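Local coordinates for putative beta-glucosidase (Bifidobacterium adolescentis, PDB 5WAB), which hydrolyses beta-glucosidic linkages as a family 3 glycoside hydrolase and probably also releases terminal arabinopyranose from the ginsenoside Rb2, at residues G149-H154 with I228-W233; E185-V188 with Q192-T195. All coordinates share one frame; numbering follows the deposited sequence.

Contact 1. Residues G149-H154 with I228-W233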
loop_
_atom_site.group_PDB
_atom_site.type_symbol
_atom_site.label_atom_id
_atom_site.label_comp_id
_atom_site.label_asym_id
_atom_site.label_seq_id
_atom_site.Cartn_x
_atom_site.Cartn_y
_atom_site.Cartn_z
ATOM N N GLY A 149 -7.688 -18.014 0.522
ATOM C CA GLY A 149 -7.617 -17.004 1.556
ATOM C C GLY A 149 -6.445 -16.052 1.388
ATOM O O GLY A 149 -5.434 -16.365 0.763
ATOM N N THR A 150 -6.595 -14.863 1.963
ATOM C CA THR A 150 -5.538 -13.862 2.058
ATOM C C THR A 150 -5.202 -13.633 3.524
ATOM O O THR A 150 -5.803 -14.225 4.421
ATOM C CB THR A 150 -5.940 -12.534 1.408
ATOM O OG1 THR A 150 -7.014 -11.942 2.147
ATOM C CG2 THR A 150 -6.370 -12.742 -0.018
ATOM N N SER A 151 -4.241 -12.744 3.765
ATOM C CA SER A 151 -3.822 -12.405 5.127
ATOM C C SER A 151 -3.494 -10.907 5.179
ATOM O O SER A 151 -2.357 -10.497 4.927
ATOM C CB SER A 151 -2.643 -13.271 5.551
ATOM O OG SER A 151 -2.437 -13.209 6.949
ATOM N N LEU A 152 -4.507 -10.096 5.484
ATOM C CA LEU A 152 -4.298 -8.676 5.737
ATOM C C LEU A 152 -3.230 -8.508 6.806
ATOM O O LEU A 152 -3.405 -8.961 7.938
ATOM C CB LEU A 152 -5.615 -8.036 6.178
ATOM C CG LEU A 152 -5.715 -6.513 6.159
ATOM C CD1 LEU A 152 -5.402 -5.993 4.767
ATOM C CD2 LEU A 152 -7.107 -6.084 6.602
ATOM N N LYS A 153 -2.112 -7.883 6.442
ATOM C CA LYS A 153 -0.840 -8.138 7.106
ATOM C C LYS A 153 -0.396 -6.994 8.008
ATOM O O LYS A 153 -0.447 -5.818 7.622
ATOM C CB LYS A 153 0.247 -8.434 6.067
ATOM C CG LYS A 153 1.048 -9.674 6.392
ATOM C CD LYS A 153 1.833 -10.184 5.192
ATOM C CE LYS A 153 2.915 -9.235 4.756
ATOM N NZ LYS A 153 3.780 -9.889 3.737
ATOM N N HIS A 154 0.062 -7.382 9.207
ATOM C CA HIS A 154 0.754 -6.570 10.210
ATOM C C HIS A 154 -0.171 -5.565 10.875
ATOM O O HIS A 154 0.046 -4.352 10.809
ATOM C CB HIS A 154 1.972 -5.886 9.603
ATOM C CG HIS A 154 2.847 -6.819 8.835
ATOM N ND1 HIS A 154 3.596 -6.418 7.752
ATOM C CD2 HIS A 154 3.075 -8.146 8.982
ATOM C CE1 HIS A 154 4.258 -7.456 7.271
ATOM N NE2 HIS A 154 3.956 -8.518 7.997
ATOM N N ILE A 228 -9.843 -15.046 10.965
ATOM C CA ILE A 228 -8.838 -15.541 11.896
ATOM C C ILE A 228 -7.706 -14.530 12.007
ATOM O O ILE A 228 -7.431 -13.773 11.069
ATOM C CB ILE A 228 -8.318 -16.900 11.376
ATOM C CG1 ILE A 228 -9.383 -17.968 11.551
ATOM C CG2 ILE A 228 -6.992 -17.291 11.995
ATOM C CD1 ILE A 228 -10.171 -17.787 12.801
ATOM N N VAL A 229 -7.044 -14.522 13.164
ATOM C CA VAL A 229 -5.840 -13.732 13.382
ATOM C C VAL A 229 -4.689 -14.696 13.625
ATOM O O VAL A 229 -4.792 -15.599 14.464
ATOM C CB VAL A 229 -5.982 -12.754 14.563
ATOM C CG1 VAL A 229 -4.738 -11.897 14.676
ATOM C CG2 VAL A 229 -7.229 -11.902 14.407
ATOM N N MET A 230 -3.607 -14.519 12.881
ATOM C CA MET A 230 -2.385 -15.267 13.108
ATOM C C MET A 230 -1.263 -14.304 13.455
ATOM O O MET A 230 -1.304 -13.119 13.119
ATOM C CB MET A 230 -1.998 -16.092 11.877
ATOM C CG MET A 230 -1.719 -15.251 10.644
ATOM S SD MET A 230 -1.378 -16.291 9.223
ATOM C CE MET A 230 0.025 -17.161 9.843
ATOM N N SER A 231 -0.243 -14.833 14.105
ATOM C CA SER A 231 0.907 -14.031 14.467
ATOM C C SER A 231 1.894 -13.985 13.309
ATOM O O SER A 231 1.930 -14.871 12.450
ATOM C CB SER A 231 1.601 -14.612 15.693
ATOM O OG SER A 231 2.260 -15.815 15.331
ATOM N N ASP A 232 2.702 -12.933 13.294
ATOM C CA ASP A 232 3.911 -12.971 12.496
ATOM C C ASP A 232 4.882 -13.985 13.100
ATOM O O ASP A 232 4.774 -14.375 14.267
ATOM C CB ASP A 232 4.541 -11.580 12.411
ATOM C CG ASP A 232 5.267 -11.348 11.101
ATOM O OD1 ASP A 232 5.714 -12.338 10.482
ATOM O OD2 ASP A 232 5.381 -10.177 10.680
ATOM N N TRP A 233 5.852 -14.404 12.296
ATOM C CA TRP A 233 6.681 -15.545 12.663
ATOM C C TRP A 233 7.553 -15.185 13.857
ATOM O O TRP A 233 8.525 -14.431 13.735
ATOM C CB TRP A 233 7.514 -16.002 11.470
ATOM C CG TRP A 233 6.816 -17.011 10.583
ATOM C CD1 TRP A 233 7.318 -18.216 10.177
ATOM C CD2 TRP A 233 5.497 -16.923 10.022
ATOM N NE1 TRP A 233 6.405 -18.872 9.393
ATOM C CE2 TRP A 233 5.278 -18.103 9.285
ATOM C CE3 TRP A 233 4.485 -15.959 10.064
ATOM C CZ2 TRP A 233 4.098 -18.344 8.598
ATOM C CZ3 TRP A 233 3.309 -16.204 9.387
ATOM C CH2 TRP A 233 3.128 -17.385 8.658
#
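His154 and Asp232 meet with their flat groups almost parallel, the planes of imidazole and carboxylate standing only 11° apart. The contact falls on one corner of the carboxylate, where Asp232 OD2 lies 3.5 Å from His154 NE2 and equally close to His154 CD2. OD2 approaches the CD2–NE2 side of the ring obliquely, and the angle at NE2 is too poor for a hydrogen bond. The ring is held by other partners: ND1 bonds to Tyr124 OH, NE2 to a bound glycerol, and Lys153 CG lies 3.4 Å above the ring plane, offset toward the rim. Trp233 N gives OD1 of Asp232 a single, somewhat bent bond on the anti side, 2.8 Å long; the other oxygen, OD2, is the one near the imidazole.

Strands 149-155 and 228-230 both flank strand 195-198 in a parallel sheet of the TIM-barrel domain, so Ser151 and Met230 meet across their common neighbour, while His154 and Asp232 meet beyond the end of strand 228-230. The glycerol lies beside the histidine past the C-terminal ends of these strands, the end at which TIM-barrel enzymes carry their active sites.

One step deeper, Ser151 turns its hydroxyl to Met230, with OG 4.0 Å from SD. In Met230, CG sits between the backbone N and carbonyl carbon (chi1 62°), and the extended next torsion carries SD toward Ser151. Leu106 and Thr195 touch both Ser151 and Met230.

Contact 2. Residues E185-V188 with Q192-T195; sequences EHIV and QPWT
Gln192 folds its side chain back across the carbonyl of Val188, four residues earlier and near the end of helix 182-190. CB begins the approach 4.2 Å from Val188 O. A chi1 of -87° puts CG beside the backbone N, 3.5 Å from Val188 O; the bend at chi2 (-79°) then swings CD to 3.1 Å from that same oxygen. At the tip NE2 comes to 2.9 Å of Val188 O, yet the oxygen lies above the amide plane, and the angle is too poor for a hydrogen bond. The amide's polar ends bond instead to the loop 224-226, which precedes strand 228-230: NE2 to Gly224 O and OE1 to Glu226 N.

Beside it, Pro193 packs against the end of the helix. Its CD rests 3.9 Å from Val188 CA, while its CG meets Ile187 CG2 at 4.0 Å, the two side chains crossing at about a right angle. Ile187 and Pro193 both also reach Leu152 on strand 149-155 and Val140 on helix 129-144.

This is the return turn of a beta-alpha-beta crossover, in which the chain leaves helix 182-190 and enters strand 195-198 of the barrel. Across it the join is chiefly van der Waals, with the proline ring as its apolar centre; the glutamine's directional bonds tie the turn to the 224-226 loop rather than to the helix it covers.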
loop_
_atom_site.group_PDB
_atom_site.type_symbol
_atom_site.label_atom_id
_atom_site.label_comp_id
_atom_site.label_asym_id
_atom_site.label_seq_id
_atom_site.Cartn_x
_atom_site.Cartn_y
_atom_site.Cartn_z
ATOM N N GLU A 185 -9.679 -1.243 8.638
ATOM C CA GLU A 185 -11.119 -1.223 8.872
ATOM C C GLU A 185 -11.905 -1.360 7.572
ATOM O O GLU A 185 -12.861 -2.140 7.498
ATOM C CB GLU A 185 -11.508 0.061 9.612
ATOM C CG GLU A 185 -13.000 0.159 9.934
ATOM C CD GLU A 185 -13.424 1.544 10.405
ATOM O OE1 GLU A 185 -12.600 2.484 10.350
ATOM O OE2 GLU A 185 -14.595 1.695 10.817
ATOM N N HIS A 186 -11.488 -0.649 6.519
ATOM C CA HIS A 186 -12.238 -0.677 5.265
ATOM C C HIS A 186 -12.196 -2.051 4.611
ATOM O O HIS A 186 -13.201 -2.514 4.066
ATOM C CB HIS A 186 -11.700 0.374 4.294
ATOM C CG HIS A 186 -12.369 0.347 2.954
ATOM N ND1 HIS A 186 -13.643 0.830 2.746
ATOM C CD2 HIS A 186 -11.958 -0.157 1.766
ATOM C CE1 HIS A 186 -13.976 0.649 1.480
ATOM N NE2 HIS A 186 -12.972 0.049 0.866
ATOM N N ILE A 187 -11.034 -2.694 4.608
ATOM C CA ILE A 187 -10.928 -4.003 3.975
ATOM C C ILE A 187 -11.692 -5.060 4.772
ATOM O O ILE A 187 -12.323 -5.954 4.194
ATOM C CB ILE A 187 -9.444 -4.350 3.791
ATOM C CG1 ILE A 187 -8.799 -3.279 2.892
ATOM C CG2 ILE A 187 -9.289 -5.727 3.203
ATOM C CD1 ILE A 187 -7.309 -3.448 2.669
ATOM N N VAL A 188 -11.680 -4.955 6.104
ATOM C CA VAL A 188 -12.421 -5.902 6.936
ATOM C C VAL A 188 -13.920 -5.754 6.710
ATOM O O VAL A 188 -14.658 -6.745 6.655
ATOM C CB VAL A 188 -12.056 -5.712 8.422
ATOM C CG1 VAL A 188 -13.116 -6.327 9.319
ATOM C CG2 VAL A 188 -10.698 -6.324 8.734
ATOM N N GLN A 192 -13.713 -9.343 3.486
ATOM C CA GLN A 192 -13.699 -9.985 4.789
ATOM C C GLN A 192 -12.550 -10.964 4.706
ATOM O O GLN A 192 -12.749 -12.132 4.345
ATOM C CB GLN A 192 -15.022 -10.684 5.125
ATOM C CG GLN A 192 -16.098 -9.798 5.777
ATOM C CD GLN A 192 -15.858 -9.555 7.275
ATOM O OE1 GLN A 192 -15.058 -10.245 7.914
ATOM N NE2 GLN A 192 -16.557 -8.567 7.833
ATOM N N PRO A 193 -11.333 -10.519 4.999
ATOM C CA PRO A 193 -10.181 -11.398 4.800
ATOM C C PRO A 193 -10.303 -12.611 5.701
ATOM O O PRO A 193 -10.607 -12.498 6.891
ATOM C CB PRO A 193 -8.987 -10.514 5.180
ATOM C CG PRO A 193 -9.526 -9.112 5.250
ATOM C CD PRO A 193 -10.959 -9.244 5.628
ATOM N N TRP A 194 -10.079 -13.784 5.121
ATOM C CA TRP A 194 -10.232 -14.991 5.914
ATOM C C TRP A 194 -9.157 -15.098 6.989
ATOM O O TRP A 194 -9.318 -15.880 7.932
ATOM C CB TRP A 194 -10.254 -16.214 4.982
ATOM C CG TRP A 194 -11.410 -16.166 3.996
ATOM C CD1 TRP A 194 -12.481 -15.312 4.031
ATOM C CD2 TRP A 194 -11.610 -17.001 2.844
ATOM N NE1 TRP A 194 -13.327 -15.558 2.975
ATOM C CE2 TRP A 194 -12.818 -16.591 2.233
ATOM C CE3 TRP A 194 -10.890 -18.054 2.271
ATOM C CZ2 TRP A 194 -13.317 -17.201 1.080
ATOM C CZ3 TRP A 194 -11.386 -18.657 1.134
ATOM C CH2 TRP A 194 -12.586 -18.227 0.546
ATOM N N THR A 195 -8.100 -14.296 6.891
ATOM C CA THR A 195 -6.970 -14.352 7.805
ATOM C C THR A 195 -6.387 -12.948 7.943
ATOM O O THR A 195 -6.393 -12.165 6.987
ATOM C CB THR A 195 -5.923 -15.356 7.294
ATOM O OG1 THR A 195 -6.433 -16.688 7.441
ATOM C CG2 THR A 195 -4.626 -15.247 8.059
#

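Overall arrangement
Both contacts are buried in the TIM-barrel domain and adjoin strand 195-198, which separates the two strands of contact 1 and is entered from the turn of contact 2. Contact 2 is nested inside the loop that contact 1 closes, their centres about 11 Å apart. Probable backbone hydrogen bonds, Leu152 N to Thr195 O and Ile228 N to Trp194 O, link 192-195 to both strands of contact 1. Their chemistry follows their place: contact 1 runs from the barrel interior to a polar pocket holding glycerol, whereas contact 2 packs a helix against its following turn, mainly by apolar groups, and includes a partly exposed glutamine.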